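Local coordinates for novel protein similar to vertebrate potassium voltage-gated channel, subfamily H (Eag-related) family (Danio rerio, PDB 3UKN) that probably forms the pore of a voltage-gated potassium channel, this chain being the C-linker and cyclic nucleotide-binding homology domain of that subunit, at residues V48-D53 against A115-Y120; F83-R88 against P186-K191; S126-K131 against K163-C168. One frame throughout, in Å; residues are numbered along the deposited sequence.

Contact 1. Residues V48-D53 against A115-Y120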
# COMPACT_ATOMS: atom_id res chain seq x y z
N VAL B 48 -13.54 0.73 4.33
CA VAL B 48 -12.40 -0.16 4.47
C VAL B 48 -11.86 -0.56 3.12
O VAL B 48 -10.66 -0.61 2.92
CB VAL B 48 -12.72 -1.41 5.27
CG1 VAL B 48 -11.59 -2.44 5.12
CG2 VAL B 48 -12.94 -1.04 6.72
N ASN B 49 -12.77 -0.83 2.18
CA ASN B 49 -12.37 -1.30 0.85
C ASN B 49 -11.35 -0.37 0.22
O ASN B 49 -10.39 -0.83 -0.37
CB ASN B 49 -13.59 -1.48 -0.06
CG ASN B 49 -13.20 -1.87 -1.48
OD1 ASN B 49 -12.70 -2.96 -1.73
ND2 ASN B 49 -13.42 -0.96 -2.42
N ASN B 50 -11.56 0.94 0.35
CA ASN B 50 -10.63 1.90 -0.23
C ASN B 50 -9.40 2.19 0.62
O ASN B 50 -8.46 2.84 0.15
CB ASN B 50 -11.35 3.21 -0.60
CG ASN B 50 -12.18 3.07 -1.87
OD1 ASN B 50 -12.33 1.98 -2.41
ND2 ASN B 50 -12.73 4.19 -2.34
N GLY B 51 -9.39 1.73 1.87
CA GLY B 51 -8.27 1.99 2.74
C GLY B 51 -7.47 0.78 3.18
O GLY B 51 -6.75 0.83 4.20
N ILE B 52 -7.57 -0.32 2.43
CA ILE B 52 -6.92 -1.56 2.84
C ILE B 52 -5.39 -1.47 2.92
O ILE B 52 -4.75 -0.68 2.22
CB ILE B 52 -7.31 -2.77 1.94
CG1 ILE B 52 -6.56 -2.74 0.61
CG2 ILE B 52 -8.81 -2.83 1.73
CD1 ILE B 52 -6.92 -3.89 -0.31
N ASP B 53 -4.82 -2.29 3.79
CA ASP B 53 -3.38 -2.38 3.95
C ASP B 53 -2.82 -3.27 2.86
O ASP B 53 -3.14 -4.46 2.82
CB ASP B 53 -3.06 -2.98 5.33
CG ASP B 53 -1.58 -3.24 5.53
OD1 ASP B 53 -0.77 -2.71 4.73
OD2 ASP B 53 -1.22 -3.97 6.48
N ALA B 115 -14.48 0.36 -6.84
CA ALA B 115 -13.84 -0.83 -7.35
C ALA B 115 -13.48 -1.75 -6.17
O ALA B 115 -12.91 -1.30 -5.18
CB ALA B 115 -12.60 -0.47 -8.13
N LEU B 116 -13.85 -3.02 -6.28
CA LEU B 116 -13.53 -4.00 -5.25
C LEU B 116 -12.02 -4.16 -5.13
O LEU B 116 -11.34 -4.39 -6.13
CB LEU B 116 -14.20 -5.33 -5.57
CG LEU B 116 -14.12 -6.41 -4.48
CD1 LEU B 116 -14.87 -5.99 -3.19
CD2 LEU B 116 -14.62 -7.74 -5.01
N GLN B 117 -11.49 -4.04 -3.92
CA GLN B 117 -10.04 -4.13 -3.74
C GLN B 117 -9.63 -5.46 -3.11
O GLN B 117 -8.46 -5.82 -3.10
CB GLN B 117 -9.55 -2.98 -2.85
CG GLN B 117 -9.82 -1.59 -3.39
CD GLN B 117 -8.91 -1.23 -4.54
OE1 GLN B 117 -7.81 -1.76 -4.65
NE2 GLN B 117 -9.38 -0.34 -5.41
N ALA B 118 -10.60 -6.18 -2.58
CA ALA B 118 -10.31 -7.39 -1.82
C ALA B 118 -11.56 -8.26 -1.70
O ALA B 118 -12.67 -7.81 -1.97
CB ALA B 118 -9.84 -7.02 -0.41
N ILE B 119 -11.36 -9.51 -1.28
CA ILE B 119 -12.46 -10.31 -0.76
C ILE B 119 -12.32 -10.30 0.75
O ILE B 119 -11.21 -10.29 1.28
CB ILE B 119 -12.47 -11.76 -1.29
CG1 ILE B 119 -11.22 -12.50 -0.86
CG2 ILE B 119 -12.53 -11.76 -2.80
CD1 ILE B 119 -11.14 -13.89 -1.48
N TYR B 120 -13.46 -10.28 1.45
CA TYR B 120 -13.49 -10.14 2.90
C TYR B 120 -14.20 -11.32 3.56
O TYR B 120 -15.12 -11.90 3.00
CB TYR B 120 -14.19 -8.83 3.29
CG TYR B 120 -13.60 -7.63 2.62
CD1 TYR B 120 -12.63 -6.87 3.26
CD2 TYR B 120 -13.99 -7.25 1.35
CE1 TYR B 120 -12.06 -5.76 2.65
CE2 TYR B 120 -13.43 -6.16 0.72
CZ TYR B 120 -12.47 -5.41 1.38
OH TYR B 120 -11.90 -4.31 0.75
O HOH W 1 -11.85 1.55 -4.74

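Contact 2. Residues F83-R88 against P186-K191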
# COMPACT_ATOMS: atom_id res chain seq x y z
N PHE B 83 -11.00 -23.86 -0.48
CA PHE B 83 -9.54 -24.08 -0.43
C PHE B 83 -9.16 -25.56 -0.28
O PHE B 83 -7.98 -25.91 -0.27
CB PHE B 83 -8.87 -23.20 0.66
CG PHE B 83 -9.04 -21.73 0.40
CD1 PHE B 83 -8.30 -21.10 -0.58
CD2 PHE B 83 -9.98 -20.99 1.09
CE1 PHE B 83 -8.49 -19.78 -0.87
CE2 PHE B 83 -10.17 -19.66 0.82
CZ PHE B 83 -9.42 -19.05 -0.17
N GLU B 84 -10.17 -26.42 -0.19
CA GLU B 84 -9.94 -27.85 0.01
C GLU B 84 -8.91 -28.43 -0.96
O GLU B 84 -8.07 -29.24 -0.56
CB GLU B 84 -11.26 -28.63 -0.10
CG GLU B 84 -11.14 -30.13 0.08
CD GLU B 84 -10.93 -30.54 1.53
OE1 GLU B 84 -10.64 -29.64 2.36
OE2 GLU B 84 -11.05 -31.75 1.84
N SER B 85 -8.97 -28.01 -2.22
CA SER B 85 -8.13 -28.60 -3.25
C SER B 85 -6.81 -27.84 -3.51
O SER B 85 -6.06 -28.16 -4.43
CB SER B 85 -8.92 -28.78 -4.55
OG SER B 85 -8.93 -27.58 -5.30
N ALA B 86 -6.51 -26.85 -2.69
CA ALA B 86 -5.30 -26.09 -2.94
C ALA B 86 -4.11 -26.88 -2.37
O ALA B 86 -4.20 -27.43 -1.28
CB ALA B 86 -5.39 -24.71 -2.33
N SER B 87 -3.00 -26.94 -3.10
CA SER B 87 -1.77 -27.54 -2.59
C SER B 87 -1.25 -26.83 -1.32
O SER B 87 -1.65 -25.72 -1.04
CB SER B 87 -0.68 -27.49 -3.66
OG SER B 87 -0.14 -26.19 -3.74
N ARG B 88 -0.35 -27.47 -0.58
CA ARG B 88 0.17 -26.89 0.67
C ARG B 88 0.92 -25.60 0.40
O ARG B 88 0.80 -24.60 1.14
CB ARG B 88 1.07 -27.89 1.39
CG ARG B 88 1.55 -27.44 2.77
CD ARG B 88 2.61 -28.43 3.33
NE ARG B 88 3.89 -28.26 2.65
CZ ARG B 88 4.93 -29.08 2.74
NH1 ARG B 88 4.87 -30.18 3.47
NH2 ARG B 88 6.04 -28.78 2.07
N PRO B 186 -1.62 -22.22 -11.13
CA PRO B 186 -2.62 -22.19 -12.21
C PRO B 186 -3.65 -23.31 -12.09
O PRO B 186 -4.81 -23.13 -12.42
CB PRO B 186 -1.79 -22.43 -13.48
CG PRO B 186 -0.40 -22.07 -13.11
CD PRO B 186 -0.24 -22.32 -11.65
N GLU B 187 -3.21 -24.47 -11.63
CA GLU B 187 -4.07 -25.63 -11.52
C GLU B 187 -5.13 -25.35 -10.47
O GLU B 187 -6.32 -25.58 -10.69
CB GLU B 187 -3.26 -26.86 -11.14
CG GLU B 187 -2.36 -27.36 -12.26
CD GLU B 187 -1.35 -28.40 -11.79
OE1 GLU B 187 -1.54 -28.97 -10.69
OE2 GLU B 187 -0.36 -28.63 -12.52
N TYR B 188 -4.69 -24.86 -9.32
CA TYR B 188 -5.64 -24.53 -8.28
C TYR B 188 -6.56 -23.40 -8.73
O TYR B 188 -7.74 -23.40 -8.40
CB TYR B 188 -4.97 -24.19 -6.93
CG TYR B 188 -6.02 -23.68 -5.99
CD1 TYR B 188 -7.06 -24.51 -5.58
CD2 TYR B 188 -6.02 -22.36 -5.58
CE1 TYR B 188 -8.07 -24.03 -4.75
CE2 TYR B 188 -7.04 -21.88 -4.74
CZ TYR B 188 -8.05 -22.72 -4.34
OH TYR B 188 -9.05 -22.24 -3.52
N ALA B 189 -6.04 -22.46 -9.50
CA ALA B 189 -6.82 -21.29 -9.93
C ALA B 189 -8.08 -21.68 -10.70
O ALA B 189 -9.16 -21.17 -10.45
CB ALA B 189 -5.95 -20.32 -10.74
N GLN B 190 -7.92 -22.62 -11.64
CA GLN B 190 -9.05 -23.17 -12.37
C GLN B 190 -10.12 -23.72 -11.41
O GLN B 190 -11.33 -23.51 -11.60
CB GLN B 190 -8.57 -24.26 -13.33
CG GLN B 190 -9.52 -24.58 -14.46
CD GLN B 190 -9.49 -23.55 -15.58
OE1 GLN B 190 -9.26 -22.36 -15.34
NE2 GLN B 190 -9.72 -24.00 -16.81
N LYS B 191 -9.70 -24.43 -10.37
CA LYS B 191 -10.67 -24.94 -9.40
C LYS B 191 -11.27 -23.79 -8.58
O LYS B 191 -12.45 -23.82 -8.24
CB LYS B 191 -10.06 -26.02 -8.50
CG LYS B 191 -9.40 -27.13 -9.32
CD LYS B 191 -9.12 -28.39 -8.54
CE LYS B 191 -8.15 -29.29 -9.34
NZ LYS B 191 -7.69 -30.52 -8.62

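Contact 3. Residues S126-K131 against K163-C168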
# COMPACT_ATOMS: atom_id res chain seq x y z
N SER B 126 -21.86 -8.36 12.74
CA SER B 126 -22.88 -8.42 11.72
C SER B 126 -22.77 -7.21 10.80
O SER B 126 -22.25 -6.17 11.19
CB SER B 126 -24.26 -8.49 12.35
OG SER B 126 -24.32 -9.57 13.26
N MET B 127 -23.25 -7.37 9.57
CA MET B 127 -23.19 -6.31 8.58
C MET B 127 -24.41 -6.40 7.70
O MET B 127 -24.98 -7.48 7.53
CB MET B 127 -21.96 -6.46 7.71
CG MET B 127 -20.77 -7.07 8.41
SD MET B 127 -19.32 -6.90 7.40
CE MET B 127 -18.88 -5.20 7.75
N GLU B 128 -24.78 -5.28 7.11
CA GLU B 128 -25.90 -5.26 6.17
C GLU B 128 -25.39 -5.00 4.76
O GLU B 128 -24.43 -4.23 4.58
CB GLU B 128 -26.90 -4.19 6.59
CG GLU B 128 -26.29 -2.80 6.73
CD GLU B 128 -27.29 -1.76 7.23
OE1 GLU B 128 -28.50 -2.05 7.30
OE2 GLU B 128 -26.85 -0.63 7.56
N VAL B 129 -25.99 -5.65 3.76
CA VAL B 129 -25.82 -5.22 2.37
C VAL B 129 -26.96 -4.24 2.05
O VAL B 129 -28.12 -4.53 2.31
CB VAL B 129 -25.84 -6.40 1.38
CG1 VAL B 129 -25.57 -5.91 -0.04
CG2 VAL B 129 -24.82 -7.46 1.77
N LEU B 130 -26.60 -3.08 1.51
CA LEU B 130 -27.56 -2.02 1.17
C LEU B 130 -27.38 -1.63 -0.28
O LEU B 130 -26.32 -1.13 -0.65
CB LEU B 130 -27.31 -0.76 2.00
CG LEU B 130 -27.42 -0.76 3.53
CD1 LEU B 130 -27.29 0.66 4.02
CD2 LEU B 130 -28.75 -1.32 3.97
N LYS B 131 -28.40 -1.85 -1.10
CA LYS B 131 -28.38 -1.34 -2.46
C LYS B 131 -29.40 -0.21 -2.54
O LYS B 131 -30.57 -0.41 -2.21
CB LYS B 131 -28.71 -2.44 -3.46
CG LYS B 131 -28.49 -2.05 -4.92
CD LYS B 131 -28.77 -3.22 -5.85
N LYS B 163 -22.25 -2.23 5.04
CA LYS B 163 -22.03 -1.44 6.24
C LYS B 163 -22.04 -2.34 7.47
O LYS B 163 -22.90 -3.20 7.59
CB LYS B 163 -23.15 -0.41 6.38
CG LYS B 163 -23.12 0.73 5.37
CD LYS B 163 -24.32 1.66 5.56
CE LYS B 163 -24.35 2.24 6.98
NZ LYS B 163 -25.47 3.20 7.17
N ALA B 164 -21.09 -2.15 8.38
CA ALA B 164 -21.12 -2.87 9.64
C ALA B 164 -22.38 -2.48 10.39
O ALA B 164 -22.81 -1.33 10.32
CB ALA B 164 -19.89 -2.53 10.48
N LEU B 165 -22.97 -3.44 11.08
CA LEU B 165 -24.14 -3.16 11.92
C LEU B 165 -23.71 -3.13 13.37
O LEU B 165 -24.21 -2.34 14.16
CB LEU B 165 -25.20 -4.24 11.72
CG LEU B 165 -26.09 -4.05 10.50
CD1 LEU B 165 -26.73 -5.38 10.13
CD2 LEU B 165 -27.13 -2.99 10.81
N THR B 166 -22.79 -4.03 13.71
CA THR B 166 -22.17 -4.05 15.03
C THR B 166 -20.66 -3.92 14.83
O THR B 166 -20.18 -3.80 13.69
CB THR B 166 -22.49 -5.36 15.79
OG1 THR B 166 -21.75 -6.45 15.23
CG2 THR B 166 -23.99 -5.68 15.71
N TYR B 167 -19.93 -3.91 15.93
CA TYR B 167 -18.48 -4.08 15.88
C TYR B 167 -18.18 -5.38 15.17
O TYR B 167 -18.76 -6.42 15.52
CB TYR B 167 -17.89 -4.05 17.28
CG TYR B 167 -17.88 -2.65 17.84
CD1 TYR B 167 -16.92 -1.74 17.42
CD2 TYR B 167 -18.86 -2.22 18.72
CE1 TYR B 167 -16.91 -0.45 17.88
CE2 TYR B 167 -18.87 -0.90 19.19
CZ TYR B 167 -17.88 -0.02 18.77
OH TYR B 167 -17.84 1.28 19.20
N CYS B 168 -17.31 -5.31 14.16
CA CYS B 168 -16.96 -6.45 13.32
C CYS B 168 -15.47 -6.74 13.28
O CYS B 168 -14.64 -5.83 13.33
CB CYS B 168 -17.42 -6.22 11.88
SG CYS B 168 -19.18 -6.20 11.63
O HOH W 2 -27.96 2.16 7.13
O HOH W 3 -24.76 -0.09 9.65

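Contact 1. Residues V48-D53 against A115-Y120
The two backbones approach without pairing: the nearest CA atoms, those of Asn-49 and Gln-117, stand 5.9 Å apart. Residues 48-53 curl through a short turn, closed by a bond from Gly-51 N to Val-48 O, while residues 115-120 leave a loop and become a strand at Ala-118. Asn-49 bridges the gap, its carboxamide behaving much like a peptide group of an adjoining chain. With CG anti to the backbone N (chi1 176°), the amide reaches the backbone on either side of Leu-116. Asn-49 ND2 donates to Ala-115 O at 2.8 Å along an almost straight bond (171°), leaving in the amide plane but arriving above the plane of the acceptor carbonyl. Asn-49 OD1 takes the return bond from Gln-117 N at 2.7 Å. A second donor, Tyr-120 OH, approaches Asn-49 OD1 at 2.9 Å, and both use lone-pair directions in the carbonyl plane. Three bonds thus fix the rotation of a buried amide, whose plane is turned 68° from the tyrosine ring that meets it edge-on. Ile-52 completes the packing: its CG2 lies at the ring edge, 3.6 Å from Tyr-120 OH, and its CD1 rests 3.8 Å from Gln-117 CB. Beside the amide, a water donates to Asn-50 OD1 and Ala-115 O and accepts from Gln-117 NE2, extending the polar join. Around the carboxamide, strand 108-110 lies alongside, with backbone hydrogen bonds joining Val-48 with Phe-108 and Asn-49 with Leu-109. The loop after C-linker helix 32-45 is thereby seated on the beta-roll: Ile-52 touches Tyr-172 and Ser-174 of strand 168-174, and Val-48 reaches back to Leu-13 of helix 13-27.

Contact 2. Residues F83-R88 against P186-K191
A type I beta turn, Phe-83 to Ala-86, abuts helix 186-199, one of the helices that accompany the beta-roll in a cyclic nucleotide-binding fold. The turn is closed by Ala-86 N bonding to Phe-83 O, and it leads straight into helix 88-96, where Ser-87 occupies the N-cap and its OG caps Cys-90 N. Its closest backbone approach to the helix pairs Ala-86 with Tyr-188, CA to CA 5.6 Å.

Aromatic packing carries the contact. Tyr-188 has CG anti to the backbone N (chi1 172°), which sends the ring out from its helix to the turn. The methyl of Ala-86 sits almost squarely over one face in a CH-pi contact: CB is 3.6 Å from the centroid of the Tyr-188 ring and only 10° off the ring normal. So central a placement brings the methyl close to all six ring carbons. Phe-83 crosses Tyr-188 obliquely at the far end of the phenol, and its own ring continues inward to Leu-91 and Leu-94 of helix 88-96.

Van der Waals contact beside the ring is made by Ser-85 and Lys-191. Ser-85 OG takes the crowded position between the backbone N and the carbonyl carbon (chi1 84°), which puts it in the plane of the Tyr-188 ring at its edge, 3.6 Å from CD1. Lys-191, extended beyond CG, runs past the same hydroxyl with its aliphatic part, CD lying 3.3 Å from Ser-85 OG.

Polar anchoring is left to the tip of the tyrosine. Tyr-188 OH donates to the carbonyl oxygen of Leu-82, just ahead of the turn, and the same hydroxyl oxygen lies 3.2 Å from Phe-83 CD1.

Contact 3. Residues S126-K131 against K163-C168
Strands 127-131 and 161-164 run antiparallel as neighbours in a sheet of the beta-roll, with Glu-128 and Lys-163 as a hydrogen-bonded pair and Met-127 and Ala-164 as a non-hydrogen-bonded pair. In the first pair Glu-128 N donates to Lys-163 O at 2.8 Å and Lys-163 N to Glu-128 O at 3.0 Å, each nearly along the C=O axis. Where the ladder ends, Ser-126 O accepts from Leu-165 N at 2.8 Å and, weakly, from Thr-166 N, a two-to-one pattern resembling that of a classic beta bulge. Thr-166 OG1 takes the bond of Ser-126 N and donates a hydrogen bond to Tyr-167 O, so that one hydroxyl links both segments at the bend.

On the face carrying Glu-128 and Lys-163, those two side chains lie side by side and point the same way. Leu-165 crosses the glutamate at about a right angle, CD1 reaching 3.7 Å from Glu-128 CB and CD2 approaching the carboxylate carbon. Farther along, Leu-130 CD1 is pressed tightly against Lys-163 CD at 3.5 Å. Met-127 bends at chi3 to bring CE beside Ala-164 CB, while its CG touches Cys-168 SG; its first torsion, -32°, is well away from a staggered value. The side chains of Ala-164 and Cys-168 also touch Cys-103 of strand 99-103.

A water bridges the charged ends. Glu-128 OE2 and Lys-163 NZ are 4.1 Å apart, too far for a salt bridge, but this water donates to the carboxylate and accepts from the ammonium. A second water donates to OE2 and to Ala-164 O. The attraction is therefore probably softened by hydration, and the register probably rests more on the backbone bonds.

Overall arrangement
From the N terminus, the chain passes through C-linker helices 13-27 and 32-45 to the first segment of contact 1, then on to 83-88, the first segment of contact 2. Contact 1 closes its loop at 115-120, while that of contact 2 is still open, so the two cross. Contact 3 follows contact 1 in series: it opens at 126-131, closes at 163-168, and falls wholly within the span that contact 2 completes at 186-191. Contact 1 ties the C-linker to the beta-roll, contact 3 joins two strands of that roll, and contact 2, about 31 Å from contact 3 between centres, sets the turn leading into helix 88-96 against helix 186-199.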